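Local structure of putative oxidoreductase (Pseudomonas putida, 3L6D) at residues B[34-38]-B[53-59]. The protein probably binds NADP and acts as an oxidoreductase, though its substrate is not established. Sequence-based numbering, arbitrary orientation.
Sequences RVAIW and AHLCESV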
loop_
_atom_site.group_PDB
_atom_site.type_symbol
_atom_site.label_atom_id
_atom_site.label_comp_id
_atom_site.label_asym_id
_atom_site.label_seq_id
_atom_site.Cartn_x
_atom_site.Cartn_y
_atom_site.Cartn_z
ATOM N N ARG B 34 -20.629 -30.899 3.105
ATOM C CA ARG B 34 -22.034 -31.155 2.978
ATOM C C ARG B 34 -22.621 -29.919 3.662
ATOM O O ARG B 34 -22.309 -29.668 4.859
ATOM C CB ARG B 34 -22.402 -32.399 3.769
ATOM C CG ARG B 34 -21.758 -33.717 3.192
ATOM C CD ARG B 34 -21.877 -34.854 4.200
ATOM N NE ARG B 34 -21.093 -34.598 5.424
ATOM C CZ ARG B 34 -21.188 -35.314 6.549
ATOM N NH1 ARG B 34 -22.051 -36.359 6.641
ATOM N NH2 ARG B 34 -20.411 -35.005 7.586
ATOM N N VAL B 35 -23.369 -29.131 2.901
ATOM C CA VAL B 35 -23.867 -27.803 3.406
ATOM C C VAL B 35 -25.394 -27.750 3.453
ATOM O O VAL B 35 -26.070 -28.058 2.457
ATOM C CB VAL B 35 -23.357 -26.641 2.499
ATOM C CG1 VAL B 35 -23.740 -25.246 3.106
ATOM C CG2 VAL B 35 -21.827 -26.701 2.261
ATOM N N ALA B 36 -25.934 -27.303 4.591
ATOM C CA ALA B 36 -27.349 -27.080 4.712
ATOM C C ALA B 36 -27.562 -25.579 4.845
ATOM O O ALA B 36 -26.701 -24.874 5.366
ATOM C CB ALA B 36 -27.905 -27.838 5.930
ATOM N N ILE B 37 -28.680 -25.092 4.308
ATOM C CA ILE B 37 -28.938 -23.627 4.264
ATOM C C ILE B 37 -30.358 -23.332 4.667
ATOM O O ILE B 37 -31.273 -24.201 4.588
ATOM C CB ILE B 37 -28.695 -23.015 2.844
ATOM C CG1 ILE B 37 -29.684 -23.645 1.833
ATOM C CG2 ILE B 37 -27.163 -23.160 2.407
ATOM C CD1 ILE B 37 -29.689 -22.969 0.475
ATOM N N TRP B 38 -30.553 -22.077 5.078
ATOM C CA TRP B 38 -31.889 -21.553 5.299
ATOM C C TRP B 38 -31.798 -20.082 4.974
ATOM O O TRP B 38 -30.791 -19.443 5.239
ATOM C CB TRP B 38 -32.351 -21.724 6.759
ATOM C CG TRP B 38 -33.732 -21.112 7.007
ATOM C CD1 TRP B 38 -34.953 -21.726 6.882
ATOM C CD2 TRP B 38 -34.000 -19.764 7.378
ATOM N NE1 TRP B 38 -35.973 -20.832 7.176
ATOM C CE2 TRP B 38 -35.409 -19.623 7.485
ATOM C CE3 TRP B 38 -33.186 -18.665 7.651
ATOM C CZ2 TRP B 38 -36.014 -18.407 7.828
ATOM C CZ3 TRP B 38 -33.795 -17.447 7.984
ATOM C CH2 TRP B 38 -35.188 -17.338 8.070
ATOM N N ALA B 53 -26.500 -27.870 -2.089
ATOM C CA ALA B 53 -26.953 -27.556 -0.711
ATOM C C ALA B 53 -28.311 -28.172 -0.350
ATOM O O ALA B 53 -29.199 -28.295 -1.211
ATOM C CB ALA B 53 -27.003 -26.019 -0.464
ATOM N N HIS B 54 -28.485 -28.504 0.933
ATOM C CA HIS B 54 -29.753 -29.049 1.437
ATOM C C HIS B 54 -30.533 -27.857 1.989
ATOM O O HIS B 54 -30.038 -27.162 2.864
ATOM C CB HIS B 54 -29.497 -30.017 2.587
ATOM C CG HIS B 54 -30.744 -30.454 3.294
ATOM N ND1 HIS B 54 -31.552 -31.467 2.818
ATOM C CD2 HIS B 54 -31.329 -30.006 4.431
ATOM C CE1 HIS B 54 -32.582 -31.628 3.634
ATOM N NE2 HIS B 54 -32.475 -30.749 4.617
ATOM N N LEU B 55 -31.731 -27.626 1.477
ATOM C CA LEU B 55 -32.586 -26.558 1.998
ATOM C C LEU B 55 -33.337 -27.056 3.238
ATOM O O LEU B 55 -34.030 -28.103 3.193
ATOM C CB LEU B 55 -33.601 -26.138 0.907
ATOM C CG LEU B 55 -34.606 -25.058 1.283
ATOM C CD1 LEU B 55 -33.874 -23.764 1.680
ATOM C CD2 LEU B 55 -35.611 -24.860 0.095
ATOM N N CYS B 56 -33.217 -26.318 4.332
ATOM C CA CYS B 56 -33.880 -26.679 5.586
ATOM C C CYS B 56 -35.170 -25.886 5.704
ATOM O O CYS B 56 -35.289 -24.788 5.173
ATOM C CB CYS B 56 -33.008 -26.338 6.812
ATOM S SG CYS B 56 -31.411 -27.196 6.912
ATOM N N GLU B 57 -36.107 -26.428 6.459
ATOM C CA GLU B 57 -37.427 -25.797 6.600
ATOM C C GLU B 57 -37.428 -24.584 7.559
ATOM O O GLU B 57 -38.328 -23.717 7.502
ATOM C CB GLU B 57 -38.456 -26.853 7.020
ATOM C CG GLU B 57 -38.322 -27.383 8.456
ATOM C CD GLU B 57 -39.374 -28.453 8.783
ATOM O OE1 GLU B 57 -40.282 -28.677 7.957
ATOM O OE2 GLU B 57 -39.276 -29.074 9.874
ATOM N N SER B 58 -36.419 -24.505 8.418
ATOM C CA SER B 58 -36.432 -23.479 9.467
ATOM C C SER B 58 -35.018 -23.207 9.945
ATOM O O SER B 58 -34.113 -24.028 9.694
ATOM C CB SER B 58 -37.243 -23.956 10.674
ATOM O OG SER B 58 -36.694 -25.123 11.240
ATOM N N VAL B 59 -34.860 -22.081 10.659
ATOM C CA VAL B 59 -33.631 -21.802 11.428
ATOM C C VAL B 59 -33.267 -22.963 12.361
ATOM O O VAL B 59 -32.139 -23.440 12.336
ATOM C CB VAL B 59 -33.719 -20.483 12.216
ATOM C CG1 VAL B 59 -32.446 -20.259 13.073
ATOM C CG2 VAL B 59 -33.968 -19.298 11.254
#
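Ile-37 supplies the apolar centre: its CG2 lies 4.1 Å from Ala-53 CB and its CG1 4.2 Å from Leu-55 CD1. Leu-48 of helix 42-50 packs on Ile-37 and Ala-53, while Leu-55, more exposed, touches Val-49 of the same helix. A branched aliphatic suits this buried strand position, while the small Ala-53 points its methyl toward strand 35-38 without crowding Ile-37, and its CA lies 3.3 Å from Val-35 O. Ala-36 points to the other face, where its methyl leaves room for the thiol of Cys-56 (CB to SG 3.7 Å) and for the edge of the His-54 ring. Beyond them, Val-59 at the start of helix 59-65 lays CG2 over the six-membered ring of Trp-38, 3.7 Å from its centroid and almost on the ring normal, a CH-pi contact for which a broad aromatic face is ideal. Strand 35-38, helix 42-50 and strand 54-55 form a beta-alpha-beta unit of the Rossmann-type domain, with 54-55 the outermost strand on this side of the chain's sheet. The parallel pairing rests on three backbone hydrogen bonds, each 2.9 Å: His-54 N to Val-35 O, Ile-37 N to His-54 O, and Cys-56 N to Ile-37 O. After Cys-56 the chain leaves the sheet, and at the polar edge Ser-58, whose short hydroxyl side chain suits an N-cap, bonds through OG to Ala-61 N at the start of the helix.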